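Long-range contacts in CIR protein (Plasmodium chabaudi chabaudi, PDB 6ZYV), which is of unknown function but belongs to the Plasmodium-interspersed repeat (PIR) variant antigens, probably presenting a largely helical ectodomain from the infected red blood cell: residues D14-I18 / W65-F70; D40-M44 / N121-H127. The protein carries 5 engineered substitutions. One frame throughout, in Å; residues are numbered along the deposited sequence.

Contact 1: residues D14-I18 / W65-F70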
loop_
_atom_site.group_PDB
_atom_site.type_symbol
_atom_site.label_atom_id
_atom_site.label_comp_id
_atom_site.label_asym_id
_atom_site.label_seq_id
_atom_site.Cartn_x
_atom_site.Cartn_y
_atom_site.Cartn_z
ATOM N N ASP A 14 6.650 -1.721 5.953
ATOM C CA ASP A 14 6.574 -2.988 5.231
ATOM C C ASP A 14 6.637 -2.801 3.733
ATOM O O ASP A 14 7.349 -3.547 3.066
ATOM C CB ASP A 14 5.318 -3.785 5.628
ATOM C CG ASP A 14 5.268 -4.161 7.095
ATOM O OD1 ASP A 14 6.341 -4.211 7.729
ATOM O OD2 ASP A 14 4.143 -4.358 7.621
ATOM N N ILE A 15 5.953 -1.772 3.207
ATOM C CA ILE A 15 5.989 -1.508 1.770
ATOM C C ILE A 15 7.413 -1.165 1.333
ATOM O O ILE A 15 7.910 -1.745 0.360
ATOM C CB ILE A 15 4.946 -0.430 1.336
ATOM C CG1 ILE A 15 3.515 -0.974 1.459
ATOM C CG2 ILE A 15 5.222 0.049 -0.075
ATOM C CD1 ILE A 15 2.410 0.020 1.200
ATOM N N LYS A 16 8.108 -0.302 2.105
ATOM C CA LYS A 16 9.498 0.020 1.769
ATOM C C LYS A 16 10.396 -1.230 1.750
ATOM O O LYS A 16 11.201 -1.420 0.823
ATOM C CB LYS A 16 10.094 1.111 2.675
ATOM C CG LYS A 16 11.546 1.458 2.286
ATOM C CD LYS A 16 11.704 2.886 1.750
ATOM C CE LYS A 16 13.141 3.320 1.525
ATOM N NZ LYS A 16 13.790 2.497 0.465
ATOM N N LYS A 17 10.215 -2.111 2.745
ATOM C CA LYS A 17 10.980 -3.358 2.848
ATOM C C LYS A 17 10.778 -4.236 1.587
ATOM O O LYS A 17 11.760 -4.621 0.948
ATOM C CB LYS A 17 10.579 -4.128 4.132
ATOM C CG LYS A 17 11.714 -4.328 5.128
ATOM C CD LYS A 17 11.224 -4.816 6.519
ATOM C CE LYS A 17 10.244 -3.866 7.214
ATOM N NZ LYS A 17 9.491 -4.515 8.344
ATOM N N ILE A 18 9.510 -4.480 1.179
ATOM C CA ILE A 18 9.259 -5.296 0.004
ATOM C C ILE A 18 9.710 -4.596 -1.293
ATOM O O ILE A 18 10.226 -5.268 -2.183
ATOM C CB ILE A 18 7.805 -5.847 -0.080
ATOM C CG1 ILE A 18 7.717 -7.003 -1.088
ATOM C CG2 ILE A 18 6.783 -4.764 -0.397
ATOM C CD1 ILE A 18 8.740 -8.115 -0.850
ATOM N N TRP A 65 3.662 -11.728 1.210
ATOM C CA TRP A 65 4.443 -11.291 2.359
ATOM C C TRP A 65 3.824 -10.012 2.992
ATOM O O TRP A 65 3.661 -9.971 4.199
ATOM C CB TRP A 65 5.911 -11.061 1.963
ATOM C CG TRP A 65 6.784 -10.666 3.115
ATOM C CD1 TRP A 65 7.451 -11.496 3.970
ATOM C CD2 TRP A 65 7.072 -9.332 3.543
ATOM N NE1 TRP A 65 8.137 -10.757 4.907
ATOM C CE2 TRP A 65 7.896 -9.424 4.682
ATOM C CE3 TRP A 65 6.694 -8.069 3.087
ATOM C CZ2 TRP A 65 8.390 -8.296 5.334
ATOM C CZ3 TRP A 65 7.143 -6.959 3.762
ATOM C CH2 TRP A 65 8.008 -7.076 4.852
ATOM N N LEU A 66 3.401 -9.026 2.162
ATOM C CA LEU A 66 2.746 -7.801 2.607
ATOM C C LEU A 66 1.502 -8.088 3.378
ATOM O O LEU A 66 1.347 -7.547 4.453
ATOM C CB LEU A 66 2.342 -6.874 1.433
ATOM C CG LEU A 66 3.272 -5.745 1.018
ATOM C CD1 LEU A 66 2.506 -4.739 0.126
ATOM C CD2 LEU A 66 3.943 -5.072 2.245
ATOM N N LEU A 67 0.576 -8.879 2.804
ATOM C CA LEU A 67 -0.672 -9.243 3.458
ATOM C C LEU A 67 -0.429 -9.954 4.770
ATOM O O LEU A 67 -1.131 -9.681 5.734
ATOM C CB LEU A 67 -1.536 -10.140 2.556
ATOM C CG LEU A 67 -2.306 -9.471 1.438
ATOM C CD1 LEU A 67 -3.142 -10.523 0.679
ATOM C CD2 LEU A 67 -3.218 -8.365 1.987
ATOM N N VAL A 68 0.560 -10.860 4.819
ATOM C CA VAL A 68 0.886 -11.571 6.047
ATOM C C VAL A 68 1.369 -10.566 7.127
ATOM O O VAL A 68 0.881 -10.585 8.256
ATOM C CB VAL A 68 1.894 -12.708 5.787
ATOM C CG1 VAL A 68 2.496 -13.231 7.090
ATOM C CG2 VAL A 68 1.230 -13.852 5.018
ATOM N N MET A 69 2.256 -9.641 6.747
ATOM C CA MET A 69 2.757 -8.625 7.666
ATOM C C MET A 69 1.675 -7.680 8.135
ATOM O O MET A 69 1.671 -7.328 9.297
ATOM C CB MET A 69 3.884 -7.806 7.018
ATOM C CG MET A 69 5.136 -8.592 6.802
ATOM S SD MET A 69 5.874 -9.258 8.312
ATOM C CE MET A 69 6.256 -7.722 9.207
ATOM N N PHE A 70 0.775 -7.238 7.247
ATOM C CA PHE A 70 -0.300 -6.327 7.617
ATOM C C PHE A 70 -1.237 -6.995 8.628
ATOM O O PHE A 70 -1.684 -6.339 9.564
ATOM C CB PHE A 70 -1.121 -5.867 6.389
ATOM C CG PHE A 70 -0.425 -4.966 5.393
ATOM C CD1 PHE A 70 0.810 -4.405 5.681
ATOM C CD2 PHE A 70 -0.989 -4.715 4.147
ATOM C CE1 PHE A 70 1.457 -3.605 4.751
ATOM C CE2 PHE A 70 -0.361 -3.877 3.233
ATOM C CZ PHE A 70 0.854 -3.329 3.533
#
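Helix 8-20 and helix 55-71 meet here nearly antiparallel: the axes of the two short segments run at 154° and come within 10.3 Å. Asp14 is the central knob, its side chain seated in a hole formed by Trp65, Leu66, Met69 and Phe70. With chi1 in the m well, the carboxylate reaches along the partner helix, so that OD2 of Asp14 lies 3.5 Å from CB of Met69 and 3.9 Å from CD1 at the edge of the Phe70 ring. The other oxygen, OD1 of Asp14, forms a salt bridge with NZ of Lys17 (3.2 Å), one turn on in the same helix, which offsets the charge in a mostly apolar interface. Lys17 bends at chi3 (m) to get there, while its CB stays 4.0 Å from CH2 of Trp65. This single knob-in-hole joins helix 8-20 to helix 55-71 in the core of the all-alpha PIR ectodomain, with Trp94 of helix 81-101 touching Ile15, Ile18 and Leu66. Trp65, chi1 t and chi2 near 90°, extends its six-membered ring toward helix 8-20; CZ3 of Trp65 stands 3.5 Å from O of Asp14, which approaches the ring edge. Ile18 adds CB at 4.0 Å from CE3 of Trp65. Leu66, whose chi1 of -95° lies between wells, brings CD2 to 3.9 Å from CG2 of Ile18 and CD1 to 4.1 Å from CG1 of Ile15. That same CG1 of Ile15 also meets the edge of Phe70, 4.1 Å from CZ.

Contact 2: residues D40-M44 / N121-H127. Engineered in segment 121-127: Ala125 (natural residue Thr).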
loop_
_atom_site.group_PDB
_atom_site.type_symbol
_atom_site.label_atom_id
_atom_site.label_comp_id
_atom_site.label_asym_id
_atom_site.label_seq_id
_atom_site.Cartn_x
_atom_site.Cartn_y
_atom_site.Cartn_z
ATOM N N ASP A 40 9.744 -17.799 1.617
ATOM C CA ASP A 40 8.707 -18.684 2.165
ATOM C C ASP A 40 7.397 -18.633 1.372
ATOM O O ASP A 40 6.591 -19.550 1.470
ATOM C CB ASP A 40 8.387 -18.282 3.618
ATOM C CG ASP A 40 9.416 -18.728 4.659
ATOM O OD1 ASP A 40 9.932 -19.874 4.541
ATOM O OD2 ASP A 40 9.690 -17.934 5.604
ATOM N N TYR A 41 7.163 -17.539 0.627
ATOM C CA TYR A 41 5.931 -17.300 -0.119
ATOM C C TYR A 41 6.075 -17.424 -1.642
ATOM O O TYR A 41 5.131 -17.112 -2.360
ATOM C CB TYR A 41 5.327 -15.946 0.277
ATOM C CG TYR A 41 5.206 -15.798 1.778
ATOM C CD1 TYR A 41 4.405 -16.656 2.516
ATOM C CD2 TYR A 41 5.988 -14.891 2.469
ATOM C CE1 TYR A 41 4.336 -16.573 3.900
ATOM C CE2 TYR A 41 5.903 -14.769 3.851
ATOM C CZ TYR A 41 5.078 -15.622 4.567
ATOM O OH TYR A 41 4.992 -15.567 5.938
ATOM N N CYS A 42 7.222 -17.906 -2.128
ATOM C CA CYS A 42 7.477 -18.121 -3.550
ATOM C C CYS A 42 6.564 -19.229 -4.082
ATOM O O CYS A 42 6.319 -20.212 -3.381
ATOM C CB CYS A 42 8.950 -18.460 -3.778
ATOM S SG CYS A 42 10.065 -17.033 -3.699
ATOM N N PRO A 43 6.021 -19.075 -5.301
ATOM C CA PRO A 43 5.134 -20.127 -5.832
ATOM C C PRO A 43 5.879 -21.429 -6.080
ATOM O O PRO A 43 7.068 -21.428 -6.388
ATOM C CB PRO A 43 4.606 -19.557 -7.155
ATOM C CG PRO A 43 5.126 -18.171 -7.255
ATOM C CD PRO A 43 6.209 -17.961 -6.251
ATOM N N MET A 44 5.157 -22.540 -6.006
ATOM C CA MET A 44 5.717 -23.838 -6.311
ATOM C C MET A 44 6.075 -23.913 -7.801
ATOM O O MET A 44 5.372 -23.349 -8.640
ATOM C CB MET A 44 4.684 -24.912 -6.022
ATOM C CG MET A 44 4.761 -25.464 -4.638
ATOM S SD MET A 44 3.945 -27.073 -4.638
ATOM C CE MET A 44 2.256 -26.585 -5.120
ATOM N N ASN A 121 -0.539 -18.941 -6.477
ATOM C CA ASN A 121 0.519 -19.218 -5.521
ATOM C C ASN A 121 -0.085 -20.031 -4.369
ATOM O O ASN A 121 -1.052 -19.607 -3.731
ATOM C CB ASN A 121 1.073 -17.916 -4.988
ATOM C CG ASN A 121 2.384 -18.051 -4.298
ATOM O OD1 ASN A 121 2.652 -19.020 -3.572
ATOM N ND2 ASN A 121 3.242 -17.077 -4.516
ATOM N N THR A 122 0.501 -21.197 -4.086
ATOM C CA THR A 122 -0.006 -22.078 -3.024
ATOM C C THR A 122 0.071 -21.459 -1.607
ATOM O O THR A 122 -0.707 -21.807 -0.718
ATOM C CB THR A 122 0.699 -23.416 -3.114
ATOM O OG1 THR A 122 0.049 -24.304 -2.219
ATOM C CG2 THR A 122 2.203 -23.318 -2.820
ATOM N N ASN A 123 0.951 -20.481 -1.437
ATOM C CA ASN A 123 1.177 -19.762 -0.192
ATOM C C ASN A 123 0.121 -18.730 0.155
ATOM O O ASN A 123 0.056 -18.273 1.296
ATOM C CB ASN A 123 2.549 -19.131 -0.252
ATOM C CG ASN A 123 3.605 -20.200 -0.287
ATOM O OD1 ASN A 123 3.827 -20.882 0.693
ATOM N ND2 ASN A 123 4.251 -20.402 -1.416
ATOM N N TYR A 124 -0.704 -18.349 -0.831
ATOM C CA TYR A 124 -1.765 -17.392 -0.639
ATOM C C TYR A 124 -2.891 -18.026 0.204
ATOM O O TYR A 124 -3.314 -17.439 1.197
ATOM C CB TYR A 124 -2.284 -16.924 -2.012
ATOM C CG TYR A 124 -3.398 -15.915 -1.926
ATOM C CD1 TYR A 124 -3.178 -14.655 -1.389
ATOM C CD2 TYR A 124 -4.662 -16.206 -2.411
ATOM C CE1 TYR A 124 -4.192 -13.712 -1.327
ATOM C CE2 TYR A 124 -5.687 -15.267 -2.361
ATOM C CZ TYR A 124 -5.449 -14.025 -1.808
ATOM O OH TYR A 124 -6.450 -13.088 -1.727
ATOM N N ALA A 125 -3.342 -19.234 -0.161
ATOM C CA ALA A 125 -4.392 -19.912 0.604
ATOM C C ALA A 125 -3.916 -20.397 2.006
ATOM O O ALA A 125 -4.698 -20.344 2.964
ATOM C CB ALA A 125 -4.947 -21.083 -0.192
ATOM N N SER A 126 -2.641 -20.809 2.135
ATOM C CA SER A 126 -2.157 -21.327 3.414
ATOM C C SER A 126 -1.635 -20.279 4.410
ATOM O O SER A 126 -1.683 -20.533 5.615
ATOM C CB SER A 126 -1.114 -22.425 3.207
ATOM O OG SER A 126 -0.144 -22.112 2.221
ATOM N N HIS A 127 -1.132 -19.131 3.943
ATOM C CA HIS A 127 -0.572 -18.131 4.851
ATOM C C HIS A 127 -1.456 -16.901 5.023
ATOM O O HIS A 127 -1.466 -16.317 6.117
ATOM C CB HIS A 127 0.864 -17.784 4.454
ATOM C CG HIS A 127 1.753 -18.979 4.624
ATOM N ND1 HIS A 127 1.693 -19.723 5.795
ATOM C CD2 HIS A 127 2.666 -19.543 3.806
ATOM C CE1 HIS A 127 2.530 -20.727 5.636
ATOM N NE2 HIS A 127 3.196 -20.628 4.499
HETATM O O HOH W 1 2.131 -22.374 -6.218
#
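Tyr41 lays the edge of its ring over Asn123 and His127, with CD1 of Tyr41 4.2 Å from CB of Asn123 and CE1 of Tyr41 3.4 Å from CD2 of His127. The two aromatic planes stand at 79°, centroids 5.3 Å apart, in an oblique pairing. Behind the ring the contact turns polar. ND2 of Asn121 donates to O of Tyr41 (2.9 Å), while OD1 of Asn121 accepts from N of Asn123 at 3.1 Å, making Asn121 the N-cap of helix 122-127. One amide thus caps the helix and ties it to the loop. ND2 of Asn123 adds a second bond to OD1 of Asn121 (3.0 Å), which holds the two side chains together against the loop backbone. Farther along, CG of Pro43 packs 3.5 Å from ND2 of Asn121, and CG of Met44 lies 3.8 Å from CG2 of Thr122. A water bridges the backbones, accepting from N of Met44 (3.0 Å) and N of Thr122 (2.9 Å). The loop is itself cross-linked by the Cys42-Cys52 disulfide. Both segments rest on helix 55-71: Tyr41 packs on Ile64 and Val68, and Asn121 touches Ile64 and hydrogen-bonds Ser60, while Tyr124, its CA-to-CB bond directed away from the loop, packs on Tyr136 and Val140 of helix 134-149.

How the contacts relate
Helix 55-71 connects the two contacts, whose centres lie about 15 Å apart. It supplies residues 65-70 to contact 1, and its Val68 and Trp65 touch Tyr41 of contact 2, with Val68 CG1 3.6 Å from Tyr41 OH and Trp65 CD1 3.6 Å from Tyr41 CE2. Leu67 meets Tyr124 of helix 122-127 as well. Along the chain the segments alternate, 14-18, 40-44, 65-70, 121-127, so the contacts cross. Contact 1 is buried, its centre about 9 Å from the centre of the chain; that of contact 2 is more peripheral, at about 20 Å. Helix 8-20, the 40-44 loop and helix 122-127 all pack on helix 55-71, so the two contacts form one continuous packing.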